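PDB 2DBY: GTP-binding protein from Thermus thermophilus, which binds GDP in its G domain and is thought to act as an ATPase that associates with the 70S ribosome and its 50S subunit. Local coordinates for residues Ala29-Thr35 and Val67-Glu72; Val204-Val210 and Ala236-Ser242; Met317-Ile322 and Ile362-Phe366. The contacts are given in a common frame with arbitrary orientation. Residue numbers count along the deposited sequence, not the author numbering.

Contact 1 (Ala29-Thr35 and Val67-Glu72). With FMT (formic acid), chain E.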
loop_
_atom_site.group_PDB
_atom_site.type_symbol
_atom_site.label_atom_id
_atom_site.label_comp_id
_atom_site.label_asym_id
_atom_site.label_seq_id
_atom_site.Cartn_x
_atom_site.Cartn_y
_atom_site.Cartn_z
ATOM N N ALA A 29 -7.443 15.296 -4.258
ATOM C CA ALA A 29 -7.538 16.558 -3.506
ATOM C C ALA A 29 -6.169 17.116 -3.148
ATOM O O ALA A 29 -5.995 18.337 -3.019
ATOM C CB ALA A 29 -8.369 16.348 -2.206
ATOM N N ASN A 30 -5.195 16.227 -2.971
ATOM C CA ASN A 30 -3.841 16.645 -2.610
ATOM C C ASN A 30 -2.881 15.703 -3.293
ATOM O O ASN A 30 -3.079 14.483 -3.276
ATOM C CB ASN A 30 -3.627 16.560 -1.104
ATOM C CG ASN A 30 -4.518 17.510 -0.343
ATOM O OD1 ASN A 30 -5.565 17.122 0.200
ATOM N ND2 ASN A 30 -4.125 18.772 -0.316
ATOM N N TYR A 31 -1.835 16.270 -3.878
ATOM C CA TYR A 31 -0.864 15.473 -4.589
ATOM C C TYR A 31 0.494 15.397 -3.943
ATOM O O TYR A 31 1.090 16.423 -3.614
ATOM C CB TYR A 31 -0.648 16.023 -5.994
ATOM C CG TYR A 31 -1.857 15.932 -6.898
ATOM C CD1 TYR A 31 -2.707 17.031 -7.087
ATOM C CD2 TYR A 31 -2.157 14.739 -7.548
ATOM C CE1 TYR A 31 -3.842 16.930 -7.925
ATOM C CE2 TYR A 31 -3.279 14.624 -8.364
ATOM C CZ TYR A 31 -4.108 15.712 -8.553
ATOM O OH TYR A 31 -5.176 15.561 -9.403
ATOM N N PRO A 32 1.009 14.173 -3.768
ATOM C CA PRO A 32 2.337 13.958 -3.179
ATOM C C PRO A 32 3.271 14.524 -4.254
ATOM O O PRO A 32 2.997 14.394 -5.463
ATOM C CB PRO A 32 2.445 12.432 -3.099
ATOM C CG PRO A 32 0.996 11.966 -3.029
ATOM C CD PRO A 32 0.327 12.890 -4.031
ATOM N N PHE A 33 4.378 15.135 -3.844
ATOM C CA PHE A 33 5.296 15.729 -4.817
ATOM C C PHE A 33 5.783 14.717 -5.855
ATOM O O PHE A 33 6.016 15.065 -7.009
ATOM C CB PHE A 33 6.504 16.333 -4.093
ATOM C CG PHE A 33 7.287 17.305 -4.935
ATOM C CD1 PHE A 33 8.640 17.108 -5.175
ATOM C CD2 PHE A 33 6.671 18.444 -5.450
ATOM C CE1 PHE A 33 9.374 18.039 -5.916
ATOM C CE2 PHE A 33 7.402 19.379 -6.192
ATOM C CZ PHE A 33 8.747 19.175 -6.421
ATOM N N ALA A 34 5.944 13.463 -5.446
ATOM C CA ALA A 34 6.401 12.431 -6.373
ATOM C C ALA A 34 5.537 12.296 -7.616
ATOM O O ALA A 34 6.009 11.762 -8.611
ATOM C CB ALA A 34 6.469 11.073 -5.667
ATOM N N THR A 35 4.285 12.763 -7.572
ATOM C CA THR A 35 3.419 12.612 -8.731
ATOM C C THR A 35 3.806 13.500 -9.921
ATOM O O THR A 35 3.176 13.451 -10.970
ATOM C CB THR A 35 1.905 12.815 -8.391
ATOM O OG1 THR A 35 1.688 14.148 -7.915
ATOM C CG2 THR A 35 1.438 11.793 -7.344
ATOM N N VAL A 67 -12.315 15.547 2.952
ATOM C CA VAL A 67 -11.060 15.411 2.204
ATOM C C VAL A 67 -10.561 13.990 2.415
ATOM O O VAL A 67 -10.135 13.626 3.504
ATOM C CB VAL A 67 -9.979 16.389 2.719
ATOM C CG1 VAL A 67 -8.716 16.249 1.857
ATOM C CG2 VAL A 67 -10.498 17.832 2.649
ATOM N N PRO A 68 -10.609 13.155 1.369
ATOM C CA PRO A 68 -10.126 11.793 1.615
ATOM C C PRO A 68 -8.621 11.697 1.478
ATOM O O PRO A 68 -7.956 12.639 1.026
ATOM C CB PRO A 68 -10.815 10.975 0.527
ATOM C CG PRO A 68 -10.802 11.948 -0.645
ATOM C CD PRO A 68 -11.129 13.306 -0.007
ATOM N N THR A 69 -8.090 10.557 1.891
ATOM C CA THR A 69 -6.664 10.299 1.702
ATOM C C THR A 69 -6.553 9.508 0.379
ATOM O O THR A 69 -7.510 9.470 -0.407
ATOM C CB THR A 69 -6.038 9.549 2.913
ATOM O OG1 THR A 69 -4.626 9.413 2.699
ATOM C CG2 THR A 69 -6.663 8.154 3.115
ATOM N N HIS A 70 -5.410 8.880 0.125
ATOM C CA HIS A 70 -5.200 8.179 -1.132
ATOM C C HIS A 70 -4.053 7.178 -1.015
ATOM O O HIS A 70 -3.368 7.120 0.015
ATOM C CB HIS A 70 -4.849 9.215 -2.210
ATOM C CG HIS A 70 -3.686 10.094 -1.845
ATOM N ND1 HIS A 70 -3.751 11.470 -1.871
ATOM C CD2 HIS A 70 -2.429 9.787 -1.446
ATOM C CE1 HIS A 70 -2.585 11.974 -1.499
ATOM N NE2 HIS A 70 -1.765 10.973 -1.234
ATOM N N VAL A 71 -3.864 6.391 -2.080
ATOM C CA VAL A 71 -2.788 5.404 -2.158
ATOM C C VAL A 71 -2.047 5.675 -3.468
ATOM O O VAL A 71 -2.674 5.775 -4.528
ATOM C CB VAL A 71 -3.333 3.964 -2.191
ATOM C CG1 VAL A 71 -2.151 2.965 -2.310
ATOM C CG2 VAL A 71 -4.131 3.684 -0.941
ATOM N N GLU A 72 -0.725 5.780 -3.386
ATOM C CA GLU A 72 0.107 6.078 -4.558
ATOM C C GLU A 72 0.577 4.813 -5.289
ATOM O O GLU A 72 0.998 3.854 -4.656
ATOM C CB GLU A 72 1.316 6.891 -4.094
ATOM C CG GLU A 72 2.262 7.357 -5.196
ATOM C CD GLU A 72 3.296 8.332 -4.662
ATOM O OE1 GLU A 72 2.931 9.477 -4.353
ATOM O OE2 GLU A 72 4.468 7.952 -4.540
HETATM C C FMT E . -7.081 12.319 -2.449
HETATM O O1 FMT E . -6.048 12.941 -2.395
HETATM O O2 FMT E . -8.172 12.886 -2.960
HETATM O O HOH W 1 -5.669 14.326 0.377
#
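The loop Ala29-Thr35 runs beside the start of strand 66-75 without pairing with it, and side chains bridge the gap. His70 is the central reach across. With chi1 in the p well its imidazole swings toward the loop, bringing CE1 to 3.1 Å from Asn30 O and NE2 to 3.4 Å from Pro32 CG; His70 ND1 donates instead to O1 of a formic acid (2.8 Å). O2 of this formic acid accepts a hydrogen bond from Ala29 N (2.8 Å). Its O1 accepts a weak one from Asn30 N (3.4 Å), so the molecule sits between loop backbone and histidine. Asn30, chi1 m, turns its amide to the strand's start: OD1 lies 3.7 Å from Val67 CG1 and accepts from a water (2.8 Å) that is also 2.9 Å from Pro68 O. Val67 CG1 meets Ala29 CB at 4.1 Å. At the other end Glu72 is extended (chi1 and chi2 t), placing OE1 3.2 Å from Pro32 CB and OE2 3.9 Å from Ala34 CB. Thr35, chi1 p, bonds OG1 to Pro32 O (2.8 Å), fixing the short 3-10 turn and leaving CG2 4.1 Å from Glu72 OE1. Lying between helix 14-25 and strand 40-44, the loop occupies the place of the first switch region in GTPases. No direct hydrogen bond joins the segments: in this crystal a water and a formic acid, the latter probably from the crystallisation liquor, meet the polar groups of Ala29, Asn30 and His70, and direct contact is van der Waals only.

Contact 2 (Val204-Val210 and Ala236-Ser242). With GDP (guanosine-5'-diphosphate), chain B.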
loop_
_atom_site.group_PDB
_atom_site.type_symbol
_atom_site.label_atom_id
_atom_site.label_comp_id
_atom_site.label_asym_id
_atom_site.label_seq_id
_atom_site.Cartn_x
_atom_site.Cartn_y
_atom_site.Cartn_z
ATOM N N VAL A 204 3.828 -8.287 -1.776
ATOM C CA VAL A 204 3.386 -8.420 -3.166
ATOM C C VAL A 204 1.898 -8.674 -3.266
ATOM O O VAL A 204 1.326 -9.388 -2.415
ATOM C CB VAL A 204 4.091 -9.611 -3.869
ATOM C CG1 VAL A 204 3.400 -9.897 -5.223
ATOM C CG2 VAL A 204 5.572 -9.318 -4.091
ATOM N N ILE A 205 1.280 -8.048 -4.273
ATOM C CA ILE A 205 -0.137 -8.268 -4.588
ATOM C C ILE A 205 -0.164 -8.822 -6.015
ATOM O O ILE A 205 0.439 -8.242 -6.905
ATOM C CB ILE A 205 -0.931 -6.942 -4.616
ATOM C CG1 ILE A 205 -0.902 -6.263 -3.254
ATOM C CG2 ILE A 205 -2.398 -7.215 -5.067
ATOM C CD1 ILE A 205 -1.205 -4.761 -3.366
ATOM N N TYR A 206 -0.815 -9.958 -6.243
ATOM C CA TYR A 206 -0.919 -10.468 -7.599
ATOM C C TYR A 206 -2.266 -9.906 -8.051
ATOM O O TYR A 206 -3.278 -10.143 -7.389
ATOM C CB TYR A 206 -1.006 -11.991 -7.612
ATOM C CG TYR A 206 0.313 -12.723 -7.464
ATOM C CD1 TYR A 206 0.327 -14.069 -7.116
ATOM C CD2 TYR A 206 1.522 -12.093 -7.692
ATOM C CE1 TYR A 206 1.515 -14.774 -6.998
ATOM C CE2 TYR A 206 2.732 -12.784 -7.583
ATOM C CZ TYR A 206 2.711 -14.133 -7.233
ATOM O OH TYR A 206 3.886 -14.843 -7.130
ATOM N N VAL A 207 -2.272 -9.160 -9.153
ATOM C CA VAL A 207 -3.510 -8.553 -9.656
ATOM C C VAL A 207 -3.963 -9.422 -10.823
ATOM O O VAL A 207 -3.380 -9.371 -11.912
ATOM C CB VAL A 207 -3.238 -7.099 -10.150
ATOM C CG1 VAL A 207 -4.523 -6.470 -10.669
ATOM C CG2 VAL A 207 -2.676 -6.260 -9.006
ATOM N N ALA A 208 -4.970 -10.250 -10.577
ATOM C CA ALA A 208 -5.483 -11.145 -11.625
ATOM C C ALA A 208 -6.420 -10.359 -12.526
ATOM O O ALA A 208 -7.521 -9.991 -12.104
ATOM C CB ALA A 208 -6.232 -12.345 -10.989
ATOM N N ASN A 209 -5.975 -10.084 -13.751
ATOM C CA ASN A 209 -6.789 -9.337 -14.720
ATOM C C ASN A 209 -7.700 -10.342 -15.413
ATOM O O ASN A 209 -7.225 -11.287 -16.048
ATOM C CB ASN A 209 -5.892 -8.640 -15.742
ATOM C CG ASN A 209 -6.655 -7.653 -16.604
ATOM O OD1 ASN A 209 -7.789 -7.264 -16.279
ATOM N ND2 ASN A 209 -6.047 -7.232 -17.692
ATOM N N VAL A 210 -9.005 -10.138 -15.281
ATOM C CA VAL A 210 -9.973 -11.051 -15.852
ATOM C C VAL A 210 -11.011 -10.334 -16.712
ATOM O O VAL A 210 -11.083 -9.106 -16.720
ATOM C CB VAL A 210 -10.770 -11.803 -14.739
ATOM C CG1 VAL A 210 -9.821 -12.640 -13.897
ATOM C CG2 VAL A 210 -11.509 -10.803 -13.812
ATOM N N ALA A 236 2.020 -13.710 -1.201
ATOM C CA ALA A 236 1.378 -12.551 -1.856
ATOM C C ALA A 236 -0.137 -12.567 -1.614
ATOM O O ALA A 236 -0.712 -13.609 -1.275
ATOM C CB ALA A 236 1.647 -12.614 -3.371
ATOM N N GLU A 237 -0.780 -11.413 -1.790
ATOM C CA GLU A 237 -2.230 -11.324 -1.656
ATOM C C GLU A 237 -2.744 -11.250 -3.084
ATOM O O GLU A 237 -1.975 -10.929 -3.986
ATOM C CB GLU A 237 -2.628 -10.060 -0.906
ATOM C CG GLU A 237 -2.265 -10.109 0.569
ATOM C CD GLU A 237 -2.824 -11.350 1.243
ATOM O OE1 GLU A 237 -4.042 -11.608 1.107
ATOM O OE2 GLU A 237 -2.051 -12.075 1.908
ATOM N N VAL A 238 -4.030 -11.535 -3.291
ATOM C CA VAL A 238 -4.605 -11.519 -4.650
ATOM C C VAL A 238 -5.769 -10.536 -4.753
ATOM O O VAL A 238 -6.615 -10.435 -3.847
ATOM C CB VAL A 238 -5.134 -12.947 -5.056
ATOM C CG1 VAL A 238 -5.861 -12.899 -6.412
ATOM C CG2 VAL A 238 -3.964 -13.917 -5.173
ATOM N N VAL A 239 -5.785 -9.762 -5.831
ATOM C CA VAL A 239 -6.920 -8.869 -6.061
ATOM C C VAL A 239 -7.364 -9.141 -7.486
ATOM O O VAL A 239 -6.534 -9.164 -8.405
ATOM C CB VAL A 239 -6.584 -7.377 -5.969
ATOM C CG1 VAL A 239 -7.895 -6.577 -6.110
ATOM C CG2 VAL A 239 -5.918 -7.046 -4.636
ATOM N N VAL A 240 -8.664 -9.348 -7.678
ATOM C CA VAL A 240 -9.167 -9.623 -9.026
ATOM C C VAL A 240 -9.821 -8.379 -9.607
ATOM O O VAL A 240 -10.703 -7.787 -8.978
ATOM C CB VAL A 240 -10.200 -10.777 -8.996
ATOM C CG1 VAL A 240 -10.677 -11.094 -10.416
ATOM C CG2 VAL A 240 -9.590 -11.998 -8.306
ATOM N N VAL A 241 -9.385 -7.984 -10.800
ATOM C CA VAL A 241 -9.959 -6.809 -11.469
ATOM C C VAL A 241 -10.101 -7.053 -12.966
ATOM O O VAL A 241 -9.494 -7.961 -13.530
ATOM C CB VAL A 241 -9.036 -5.567 -11.330
ATOM C CG1 VAL A 241 -8.649 -5.369 -9.871
ATOM C CG2 VAL A 241 -7.798 -5.719 -12.228
ATOM N N SER A 242 -10.940 -6.253 -13.611
ATOM C CA SER A 242 -11.012 -6.274 -15.068
ATOM C C SER A 242 -10.464 -4.882 -15.431
ATOM O O SER A 242 -11.145 -3.871 -15.214
ATOM C CB SER A 242 -12.458 -6.374 -15.575
ATOM O OG SER A 242 -12.466 -6.057 -16.952
HETATM P PB GDP B . 0.104 -4.194 -21.552
HETATM O O1B GDP B . 0.979 -4.707 -22.687
HETATM O O2B GDP B . 0.326 -5.055 -20.195
HETATM O O3B GDP B . -0.067 -2.683 -21.413
HETATM O O3A GDP B . -1.387 -4.683 -22.021
HETATM P PA GDP B . -2.617 -3.825 -22.621
HETATM O O1A GDP B . -3.034 -2.803 -21.654
HETATM O O2A GDP B . -2.179 -3.126 -24.002
HETATM O "O5'" GDP B . -3.853 -4.831 -22.882
HETATM C "C5'" GDP B . -3.480 -5.799 -23.869
HETATM C "C4'" GDP B . -4.756 -6.271 -24.611
HETATM O "O4'" GDP B . -5.739 -6.900 -23.696
HETATM C "C3'" GDP B . -5.551 -5.158 -25.281
HETATM O "O3'" GDP B . -6.067 -5.146 -26.611
HETATM C "C2'" GDP B . -6.524 -4.718 -24.157
HETATM O "O2'" GDP B . -7.689 -4.165 -24.814
HETATM C "C1'" GDP B . -6.986 -6.081 -23.663
HETATM N N9 GDP B . -7.483 -6.062 -22.257
HETATM C C8 GDP B . -6.846 -5.513 -21.159
HETATM N N7 GDP B . -7.561 -5.687 -20.081
HETATM C C5 GDP B . -8.701 -6.354 -20.407
HETATM C C6 GDP B . -9.838 -6.823 -19.667
HETATM O O6 GDP B . -9.907 -6.634 -18.475
HETATM N N1 GDP B . -10.847 -7.490 -20.337
HETATM C C2 GDP B . -10.758 -7.702 -21.700
HETATM N N2 GDP B . -11.771 -8.368 -22.342
HETATM N N3 GDP B . -9.703 -7.271 -22.405
HETATM C C4 GDP B . -8.667 -6.602 -21.808
#
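Val241, Tyr206 and Ala236 bury the most surface where two parallel neighbouring strands of the G domain pair. Val241 donates its N to Ala208 O (3.0 Å) and accepts Val210 N at its O (2.8 Å), while its CG2 packs on Val207 CG1 (3.7 Å), on the face that also carries Ile205, Val239 and Asn209. Tyr206 points to the other face. Its N donates to Glu237 O (2.7 Å) and its O receives Val239 N (3.0 Å); the ring lies flat under Ala236, whose CB sits 4.1 Å from the ring centroid, almost on the normal, in a CH-pi contact. Ala236 CB also touches Val204 CG1 (3.7 Å), closing the start of the pair. The alternating bonds keep the register in step from Ile205 opposite Glu237 to Asn209 opposite Val241. At the C-terminal ends of the two segments sit nucleotide-binding residues: Ser242 OG donates to GDP O6 (3.0 Å) and also caps the following helix at Leu245 N, while Asn209 ties ND2 to Val12 O in the P-loop and OD1 to Ala243 N. These are the guanine-recognition positions of G-proteins, Asn209 opening the NxxE sequence that replaces NKxD in the YchF subfamily and Ser242 beginning the SAK-like motif. The pair belongs to a beta-alpha-beta unit, with helix 222-234 against the face of Tyr206 and Val238 and helix 270-281 against that of Ile205, Val207 and Val239; strand 204-209 bonds on its other edge to strand 102-108.

Contact 3 (Met317-Ile322 and Ile362-Phe366). With FMT (formic acid), chain D.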
loop_
_atom_site.group_PDB
_atom_site.type_symbol
_atom_site.label_atom_id
_atom_site.label_comp_id
_atom_site.label_asym_id
_atom_site.label_seq_id
_atom_site.Cartn_x
_atom_site.Cartn_y
_atom_site.Cartn_z
HETATM N N MSE A 317 3.569 20.793 15.042
HETATM C CA MSE A 317 2.924 19.955 16.040
HETATM C C MSE A 317 3.706 18.743 16.519
HETATM O O MSE A 317 3.471 18.265 17.625
HETATM C CB MSE A 317 1.563 19.480 15.534
HETATM C CG MSE A 317 0.691 20.565 14.948
HETATM SE SE MSE A 317 -1.086 19.905 14.540
HETATM C CE MSE A 317 -2.041 21.106 15.704
ATOM N N GLU A 318 4.611 18.226 15.698
ATOM C CA GLU A 318 5.387 17.061 16.113
ATOM C C GLU A 318 6.316 17.417 17.274
ATOM O O GLU A 318 6.315 16.744 18.308
ATOM C CB GLU A 318 6.194 16.495 14.944
ATOM C CG GLU A 318 7.032 15.281 15.328
ATOM C CD GLU A 318 7.431 14.438 14.130
ATOM O OE1 GLU A 318 7.758 15.013 13.070
ATOM O OE2 GLU A 318 7.426 13.195 14.249
ATOM N N ARG A 319 7.111 18.472 17.105
ATOM C CA ARG A 319 8.009 18.900 18.171
ATOM C C ARG A 319 7.201 19.648 19.235
ATOM O O ARG A 319 7.375 19.420 20.433
ATOM C CB ARG A 319 9.133 19.783 17.606
ATOM C CG ARG A 319 10.191 18.982 16.843
ATOM C CD ARG A 319 11.400 19.818 16.404
ATOM N NE ARG A 319 11.150 20.631 15.213
ATOM C CZ ARG A 319 12.110 21.141 14.440
ATOM N NH1 ARG A 319 13.389 20.922 14.730
ATOM N NH2 ARG A 319 11.793 21.864 13.371
ATOM N N GLY A 320 6.299 20.521 18.786
ATOM C CA GLY A 320 5.461 21.270 19.709
ATOM C C GLY A 320 4.358 20.419 20.332
ATOM O O GLY A 320 3.505 20.928 21.074
ATOM N N PHE A 321 4.375 19.122 20.034
ATOM C CA PHE A 321 3.381 18.188 20.558
ATOM C C PHE A 321 3.521 18.032 22.053
ATOM O O PHE A 321 4.598 17.710 22.554
ATOM C CB PHE A 321 3.536 16.795 19.926
ATOM C CG PHE A 321 2.489 15.798 20.374
ATOM C CD1 PHE A 321 1.248 15.740 19.748
ATOM C CD2 PHE A 321 2.739 14.935 21.439
ATOM C CE1 PHE A 321 0.268 14.833 20.180
ATOM C CE2 PHE A 321 1.774 14.030 21.878
ATOM C CZ PHE A 321 0.530 13.979 21.243
ATOM N N ILE A 322 2.423 18.255 22.762
ATOM C CA ILE A 322 2.402 18.100 24.205
ATOM C C ILE A 322 1.503 16.902 24.492
ATOM O O ILE A 322 1.888 15.975 25.208
ATOM C CB ILE A 322 1.819 19.340 24.886
ATOM C CG1 ILE A 322 2.517 20.593 24.360
ATOM C CG2 ILE A 322 1.993 19.228 26.397
ATOM C CD1 ILE A 322 1.954 21.857 24.921
ATOM N N ILE A 362 -8.338 12.755 15.863
ATOM C CA ILE A 362 -7.383 13.467 16.715
ATOM C C ILE A 362 -7.454 14.988 16.644
ATOM O O ILE A 362 -7.682 15.568 15.566
ATOM C CB ILE A 362 -5.925 13.047 16.331
ATOM C CG1 ILE A 362 -5.764 11.532 16.474
ATOM C CG2 ILE A 362 -4.913 13.760 17.207
ATOM C CD1 ILE A 362 -4.442 11.005 15.861
ATOM N N TYR A 363 -7.278 15.633 17.802
ATOM C CA TYR A 363 -7.211 17.094 17.851
ATOM C C TYR A 363 -5.963 17.370 18.712
ATOM O O TYR A 363 -5.927 17.022 19.895
ATOM C CB TYR A 363 -8.453 17.725 18.498
ATOM C CG TYR A 363 -8.452 19.230 18.314
ATOM C CD1 TYR A 363 -8.729 19.794 17.072
ATOM C CD2 TYR A 363 -8.091 20.084 19.356
ATOM C CE1 TYR A 363 -8.643 21.175 16.867
ATOM C CE2 TYR A 363 -8.004 21.461 19.162
ATOM C CZ TYR A 363 -8.281 21.995 17.915
ATOM O OH TYR A 363 -8.203 23.352 17.705
ATOM N N VAL A 364 -4.944 17.958 18.105
ATOM C CA VAL A 364 -3.678 18.210 18.795
ATOM C C VAL A 364 -3.663 19.470 19.647
ATOM O O VAL A 364 -4.029 20.551 19.187
ATOM C CB VAL A 364 -2.509 18.307 17.793
ATOM C CG1 VAL A 364 -1.178 18.403 18.547
ATOM C CG2 VAL A 364 -2.515 17.096 16.857
ATOM N N LEU A 365 -3.214 19.310 20.886
ATOM C CA LEU A 365 -3.117 20.420 21.828
ATOM C C LEU A 365 -1.703 21.004 21.730
ATOM O O LEU A 365 -0.724 20.373 22.137
ATOM C CB LEU A 365 -3.430 19.911 23.242
ATOM C CG LEU A 365 -4.799 19.213 23.318
ATOM C CD1 LEU A 365 -5.010 18.558 24.677
ATOM C CD2 LEU A 365 -5.893 20.232 23.025
ATOM N N PHE A 366 -1.622 22.205 21.158
ATOM C CA PHE A 366 -0.367 22.925 20.926
ATOM C C PHE A 366 0.417 22.304 19.773
ATOM O O PHE A 366 0.478 22.938 18.697
ATOM C CB PHE A 366 0.516 22.949 22.183
ATOM C CG PHE A 366 0.086 23.956 23.210
ATOM C CD1 PHE A 366 -0.783 23.599 24.235
ATOM C CD2 PHE A 366 0.541 25.272 23.140
ATOM C CE1 PHE A 366 -1.193 24.538 25.180
ATOM C CE2 PHE A 366 0.135 26.221 24.079
ATOM C CZ PHE A 366 -0.735 25.852 25.101
HETATM C C FMT D . -5.776 19.018 14.495
HETATM O O1 FMT D . -5.204 19.035 15.562
HETATM O O2 FMT D . -5.914 20.156 13.790
#
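Met317, modelled as selenomethionine in the short helix 315-319, opens the contact by extending its side chain to the strand, with CE 3.5 Å from Val364 CB and 4.3 Å from Phe366 O. Gly320 follows the helix and brings its O to 3.6 Å from Phe366 C. The CA-to-CB bond of Phe321 points away from the strand, yet its ring reaches back, CD1 lying 3.8 Å from Val364 CG1, so Val364 receives two side chains. Ile322 closes the series, its CD1 3.3 Å from CB of Phe366, the last modelled residue. The side-chain contacts of Met317, Phe321 and Ile322 are apolar, and no hydrogen bond joins the segments; Val364 N donates to O1 of a formic acid (2.8 Å), probably from the crystallisation liquor. The contact lies in the C-terminal, ubiquitin-like TGS region, where strand 360-365 is an outer strand of a three-stranded antiparallel sheet beside strand 323-328, and helix 306-313 packs on Phe321 through Ala306 and Pro307 and on Val364 through Ala310.

Overall arrangement
The three contacts follow one another along the chain; none nests in or crosses another. From the N terminus, contact 1 closes a loop holding strand 40-44 and helix 48-57, and sets the loop after helix 14-25 against strand 66-75. Contact 2 then closes the short excursion through helix 222-234 in the same large sheet, its centre about 23 Å from that of contact 1, and ends at the nucleotide. Contact 3 closes the final excursion, from helix 315-319 to the C-terminal strand in the TGS region, its centre about 40 Å from that of contact 2. Strand 66-75 pairs with strand 295-301, so the sheet of contact 1 runs toward the C-terminal part.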